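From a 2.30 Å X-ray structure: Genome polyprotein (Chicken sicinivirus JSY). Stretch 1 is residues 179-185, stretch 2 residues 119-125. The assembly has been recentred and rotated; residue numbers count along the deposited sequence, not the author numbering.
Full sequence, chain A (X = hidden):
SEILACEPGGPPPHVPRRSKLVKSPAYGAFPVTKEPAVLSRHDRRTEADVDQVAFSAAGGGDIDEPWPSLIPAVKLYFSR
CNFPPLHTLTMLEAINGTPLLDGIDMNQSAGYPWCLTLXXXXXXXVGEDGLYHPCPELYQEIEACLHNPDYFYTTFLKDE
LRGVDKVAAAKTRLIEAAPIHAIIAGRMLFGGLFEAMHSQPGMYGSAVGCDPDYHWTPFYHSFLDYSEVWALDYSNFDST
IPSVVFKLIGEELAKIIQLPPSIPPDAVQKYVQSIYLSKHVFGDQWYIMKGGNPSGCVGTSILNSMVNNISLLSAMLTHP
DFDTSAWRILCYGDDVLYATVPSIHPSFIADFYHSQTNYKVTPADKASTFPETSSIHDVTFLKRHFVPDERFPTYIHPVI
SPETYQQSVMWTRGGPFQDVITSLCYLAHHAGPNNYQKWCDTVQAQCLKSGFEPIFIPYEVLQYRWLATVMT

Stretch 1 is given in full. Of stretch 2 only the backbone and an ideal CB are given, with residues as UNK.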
ATOM      1  N   PRO A 179      -7.031   9.457 -11.901  1.00 25.97           N
ATOM      2  CA  PRO A 179      -7.874  10.657 -11.898  1.00 25.61           C
ATOM      3  C   PRO A 179      -9.143  10.451 -11.083  1.00 24.95           C
ATOM      4  O   PRO A 179      -9.593   9.327 -10.844  1.00 25.14           O
ATOM      5  CB  PRO A 179      -8.191  10.879 -13.380  1.00 25.31           C
ATOM      6  CG  PRO A 179      -8.040   9.537 -14.008  1.00 26.11           C
ATOM      7  CD  PRO A 179      -6.987   8.806 -13.222  1.00 23.00           C
ATOM      8  N   ILE A 180      -9.731  11.578 -10.667  1.00 26.26           N
ATOM      9  CA  ILE A 180     -10.841  11.549  -9.716  1.00 29.32           C
ATOM     10  C   ILE A 180     -12.054  10.830 -10.306  1.00 27.83           C
ATOM     11  O   ILE A 180     -12.777  10.121  -9.596  1.00 26.22           O
ATOM     12  CB  ILE A 180     -11.187  12.980  -9.252  1.00 28.90           C
ATOM     13  CG1 ILE A 180     -12.356  12.964  -8.262  1.00 32.44           C
ATOM     14  CG2 ILE A 180     -11.488  13.888 -10.445  1.00 26.41           C
ATOM     15  CD1 ILE A 180     -12.067  12.199  -6.984  1.00 31.25           C
ATOM     16  N   HIS A 181     -12.295  10.988 -11.611  1.00 26.44           N
ATOM     17  CA  HIS A 181     -13.450  10.324 -12.210  1.00 26.73           C
ATOM     18  C   HIS A 181     -13.237   8.819 -12.323  1.00 28.19           C
ATOM     19  O   HIS A 181     -14.203   8.053 -12.240  1.00 27.81           O
ATOM     20  CB  HIS A 181     -13.777  10.931 -13.580  1.00 31.34           C
ATOM     21  CG  HIS A 181     -12.695  10.765 -14.603  1.00 29.41           C
ATOM     22  ND1 HIS A 181     -11.507  11.463 -14.554  1.00 29.08           N
ATOM     23  CD2 HIS A 181     -12.635  10.001 -15.720  1.00 30.84           C
ATOM     24  CE1 HIS A 181     -10.756  11.127 -15.588  1.00 28.28           C
ATOM     25  NE2 HIS A 181     -11.417  10.240 -16.311  1.00 31.85           N
ATOM     26  N   ALA A 182     -11.989   8.374 -12.500  1.00 28.47           N
ATOM     27  CA  ALA A 182     -11.715   6.941 -12.487  1.00 26.56           C
ATOM     28  C   ALA A 182     -11.792   6.373 -11.076  1.00 27.75           C
ATOM     29  O   ALA A 182     -12.150   5.203 -10.895  1.00 25.45           O
ATOM     30  CB  ALA A 182     -10.343   6.656 -13.095  1.00 22.37           C
ATOM     31  N   ILE A 183     -11.464   7.182 -10.068  1.00 28.14           N
ATOM     32  CA  ILE A 183     -11.517   6.706  -8.692  1.00 25.11           C
ATOM     33  C   ILE A 183     -12.961   6.532  -8.241  1.00 28.20           C
ATOM     34  O   ILE A 183     -13.312   5.527  -7.610  1.00 27.16           O
ATOM     35  CB  ILE A 183     -10.737   7.665  -7.774  1.00 26.80           C
ATOM     36  CG1 ILE A 183      -9.246   7.327  -7.815  1.00 27.13           C
ATOM     37  CG2 ILE A 183     -11.263   7.604  -6.347  1.00 24.58           C
ATOM     38  CD1 ILE A 183      -8.351   8.512  -7.580  1.00 30.97           C
ATOM     39  N   ILE A 184     -13.826   7.493  -8.571  1.00 23.96           N
ATOM     40  CA  ILE A 184     -15.225   7.403  -8.167  1.00 24.46           C
ATOM     41  C   ILE A 184     -15.922   6.252  -8.886  1.00 26.19           C
ATOM     42  O   ILE A 184     -16.718   5.520  -8.285  1.00 27.45           O
ATOM     43  CB  ILE A 184     -15.932   8.749  -8.410  1.00 24.32           C
ATOM     44  CG1 ILE A 184     -15.339   9.822  -7.493  1.00 26.29           C
ATOM     45  CG2 ILE A 184     -17.422   8.623  -8.163  1.00 25.96           C
ATOM     46  CD1 ILE A 184     -15.838  11.218  -7.786  1.00 31.53           C
ATOM     47  N   ALA A 185     -15.631   6.064 -10.177  1.00 24.71           N
ATOM     48  CA  ALA A 185     -16.180   4.915 -10.892  1.00 22.37           C
ATOM     49  C   ALA A 185     -15.702   3.606 -10.277  1.00 23.52           C
ATOM     50  O   ALA A 185     -16.471   2.646 -10.162  1.00 23.85           O
ATOM     51  CB  ALA A 185     -15.802   4.983 -12.371  1.00 21.75           C
ATOM     52  N   UNK A 119      -8.152  21.679  -8.555  1.00 44.57           N
ATOM     53  CA  UNK A 119      -7.961  20.742  -7.461  1.00 40.50           C
ATOM     54  C   UNK A 119      -9.249  19.948  -7.243  1.00 41.52           C
ATOM     55  O   UNK A 119     -10.256  20.144  -7.929  1.00 40.74           O
ATOM     56  CB  UNK A 119      -7.549  21.475  -6.183  1.00 40.50           C
ATOM     57  N   UNK A 120      -9.215  19.034  -6.270  1.00 39.15           N
ATOM     58  CA  UNK A 120     -10.329  18.108  -6.091  1.00 40.92           C
ATOM     59  C   UNK A 120     -11.571  18.823  -5.575  1.00 41.80           C
ATOM     60  O   UNK A 120     -12.678  18.600  -6.080  1.00 42.73           O
ATOM     61  CB  UNK A 120      -9.935  16.985  -5.130  1.00 40.92           C
ATOM     62  N   UNK A 121     -11.404  19.693  -4.574  1.00 45.00           N
ATOM     63  CA  UNK A 121     -12.551  20.347  -3.947  1.00 46.47           C
ATOM     64  C   UNK A 121     -13.340  21.193  -4.942  1.00 45.74           C
ATOM     65  O   UNK A 121     -14.560  21.341  -4.799  1.00 47.20           O
ATOM     66  CB  UNK A 121     -12.085  21.220  -2.780  1.00 46.47           C
ATOM     67  N   UNK A 122     -12.673  21.740  -5.961  1.00 43.97           N
ATOM     68  CA  UNK A 122     -13.349  22.612  -6.914  1.00 45.94           C
ATOM     69  C   UNK A 122     -14.409  21.888  -7.732  1.00 47.66           C
ATOM     70  O   UNK A 122     -15.333  22.537  -8.231  1.00 49.42           O
ATOM     71  CB  UNK A 122     -12.322  23.245  -7.855  1.00 45.94           C
ATOM     72  N   UNK A 123     -14.303  20.570  -7.879  1.00 48.80           N
ATOM     73  CA  UNK A 123     -15.198  19.813  -8.743  1.00 47.67           C
ATOM     74  C   UNK A 123     -16.489  19.385  -8.056  1.00 45.25           C
ATOM     75  O   UNK A 123     -17.307  18.707  -8.686  1.00 45.25           O
ATOM     76  CB  UNK A 123     -14.472  18.575  -9.272  1.00 47.67           C
ATOM     77  N   UNK A 124     -16.700  19.764  -6.795  1.00 46.62           N
ATOM     78  CA  UNK A 124     -17.871  19.334  -6.044  1.00 49.88           C
ATOM     79  C   UNK A 124     -18.610  20.533  -5.467  1.00 52.51           C
ATOM     80  O   UNK A 124     -18.004  21.546  -5.102  1.00 52.50           O
ATOM     81  CB  UNK A 124     -17.467  18.371  -4.926  1.00 49.88           C
ATOM     82  N   UNK A 125     -19.933  20.399  -5.386  1.00 53.46           N
ATOM     83  CA  UNK A 125     -20.800  21.368  -4.730  1.00 51.64           C
ATOM     84  C   UNK A 125     -21.494  20.696  -3.557  1.00 51.67           C
ATOM     85  O   UNK A 125     -21.930  19.545  -3.659  1.00 52.86           O
ATOM     86  CB  UNK A 125     -21.823  21.947  -5.710  1.00 51.64           C
TER

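Stretch 1 opens with Pro179 at the N-cap of a helix and presents one apolar flank made by Ile180, Ile183 and Ile184, the three helical residues whose CA-to-CB bonds point toward stretch 2. None of these side chains can donate or accept a hydrogen bond, so the rule for stretch 2 is reach and shape. The backbones stay well apart, with no ideal CB within 5.5 Å of stretch 1, so a side chain must supply the contact.

Position 119 is out of reach of the helix, and its extended backbone (phi/psi -102/179) leads into a turn. Small polar residues such as Asn, Asp or Ser suit such a place, because they can accept hydrogen bonds from the amides that follow. It is Asn119, and its OD1 serves the turn at position 122.

Position 120 has the closest backbone approach, its CA 7.5 Å from the CA of Ile180, but its CA-to-CB bond points sideways. A side chain of middle size such as Leu could touch Ile180, while a longer one, Met, Lys, Arg or Gln, could run on toward Ile183; the apolar surface alone would favour Leu or Met. The residue is Arg120. Its chi1 of -108° lies between wells, while chi2 and chi3 are both t, so the chain runs out extended and its end comes nearer to the helix than its start. Ile180 CD1 lies over one face of the guanidinium, 3.6 Å from Arg120 NE, and Ile183 CD1 approaches obliquely, 3.4 Å from Arg120 NH2. These are packing contacts of methyls against a flat, delocalised group; the polar needs of NE and NH1 are met elsewhere in the structure.

Positions 121 and 122 begin a 3-10 segment and are out of reach, so stretch 1 sets no preference; the helical backbone angles suit most residues, and polar ones such as Ser, Lys, Arg or Glu would do at either. Arg121 sends NH1 to the backbone O of position 124 at 2.6 Å, a weak bond by its angle. Ser122 closes the turn instead: Ser122 OG donates to Asn119 OD1 at a very short 2.5 Å, and Ser122 N donates to the same OD1 at 3.2 Å.

Position 123 ends the 3-10 segment, and its CA-to-CB bond points toward the helix, where the CG2 methyl of Ile180 offers an apolar landing point. Leu, Met or Ile would suit. Leu123, with chi1 m and chi2 t, brings its CD1 to 3.8 Å from Ile180 CG2.

Position 124 starts a strand (-126/147) and also points toward the helix, but across a wider gap, with Ile180 and Ile184 beyond it. A large apolar residue is called for, aromatic or Met. Phe124, chi1 m, spans the distance with its ring tip: CZ lies 4.0 Å from Ile184 CD1 and 4.2 Å from Ile180 CG1, both atoms at the ring edge, near its plane.

Position 125 continues the strand out of reach, where many residues would do; Asp125 makes no contact with stretch 1.

Stretch 2, residues 119-125: NRRSLFD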
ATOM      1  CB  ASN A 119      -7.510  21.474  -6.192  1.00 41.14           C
ATOM      2  CG  ASN A 119      -8.591  22.367  -5.603  1.00 43.98           C
ATOM      3  OD1 ASN A 119      -9.620  22.628  -6.228  1.00 48.66           O
ATOM      4  ND2 ASN A 119      -8.358  22.842  -4.385  1.00 44.25           N
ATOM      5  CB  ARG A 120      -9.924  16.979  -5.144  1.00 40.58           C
ATOM      6  CG  ARG A 120      -9.720  15.646  -5.841  1.00 39.94           C
ATOM      7  CD  ARG A 120      -9.672  14.493  -4.853  1.00 35.02           C
ATOM      8  NE  ARG A 120      -9.035  13.323  -5.445  1.00 37.57           N
ATOM      9  CZ  ARG A 120      -8.861  12.167  -4.816  1.00 35.80           C
ATOM     10  NH1 ARG A 120      -9.278  12.020  -3.568  1.00 38.02           N
ATOM     11  NH2 ARG A 120      -8.270  11.157  -5.439  1.00 34.50           N
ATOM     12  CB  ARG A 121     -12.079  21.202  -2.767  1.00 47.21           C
ATOM     13  CG  ARG A 121     -13.181  21.977  -2.057  1.00 44.56           C
ATOM     14  CD  ARG A 121     -14.271  21.055  -1.529  1.00 52.88           C
ATOM     15  NE  ARG A 121     -15.395  21.797  -0.960  1.00 52.53           N
ATOM     16  CZ  ARG A 121     -16.439  22.225  -1.662  1.00 56.62           C
ATOM     17  NH1 ARG A 121     -16.507  21.988  -2.967  1.00 52.58           N
ATOM     18  NH2 ARG A 121     -17.416  22.894  -1.064  1.00 56.10           N
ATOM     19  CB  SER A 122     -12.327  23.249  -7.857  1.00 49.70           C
ATOM     20  OG  SER A 122     -11.422  24.074  -7.142  1.00 55.78           O
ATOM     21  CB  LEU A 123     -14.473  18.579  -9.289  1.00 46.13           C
ATOM     22  CG  LEU A 123     -13.173  18.869 -10.036  1.00 44.63           C
ATOM     23  CD1 LEU A 123     -12.299  17.629 -10.103  1.00 38.14           C
ATOM     24  CD2 LEU A 123     -13.479  19.394 -11.427  1.00 40.70           C
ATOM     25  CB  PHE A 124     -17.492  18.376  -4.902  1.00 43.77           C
ATOM     26  CG  PHE A 124     -16.786  17.132  -5.362  1.00 43.65           C
ATOM     27  CD1 PHE A 124     -17.506  15.999  -5.708  1.00 43.02           C
ATOM     28  CD2 PHE A 124     -15.404  17.093  -5.441  1.00 39.15           C
ATOM     29  CE1 PHE A 124     -16.858  14.852  -6.129  1.00 39.96           C
ATOM     30  CE2 PHE A 124     -14.751  15.951  -5.859  1.00 39.46           C
ATOM     31  CZ  PHE A 124     -15.479  14.828  -6.203  1.00 42.05           C
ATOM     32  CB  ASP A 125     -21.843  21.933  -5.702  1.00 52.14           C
ATOM     33  CG  ASP A 125     -21.231  22.391  -7.012  1.00 58.72           C
ATOM     34  OD1 ASP A 125     -20.241  23.153  -6.972  1.00 60.10           O
ATOM     35  OD2 ASP A 125     -21.740  21.989  -8.081  1.00 54.49           O
TER
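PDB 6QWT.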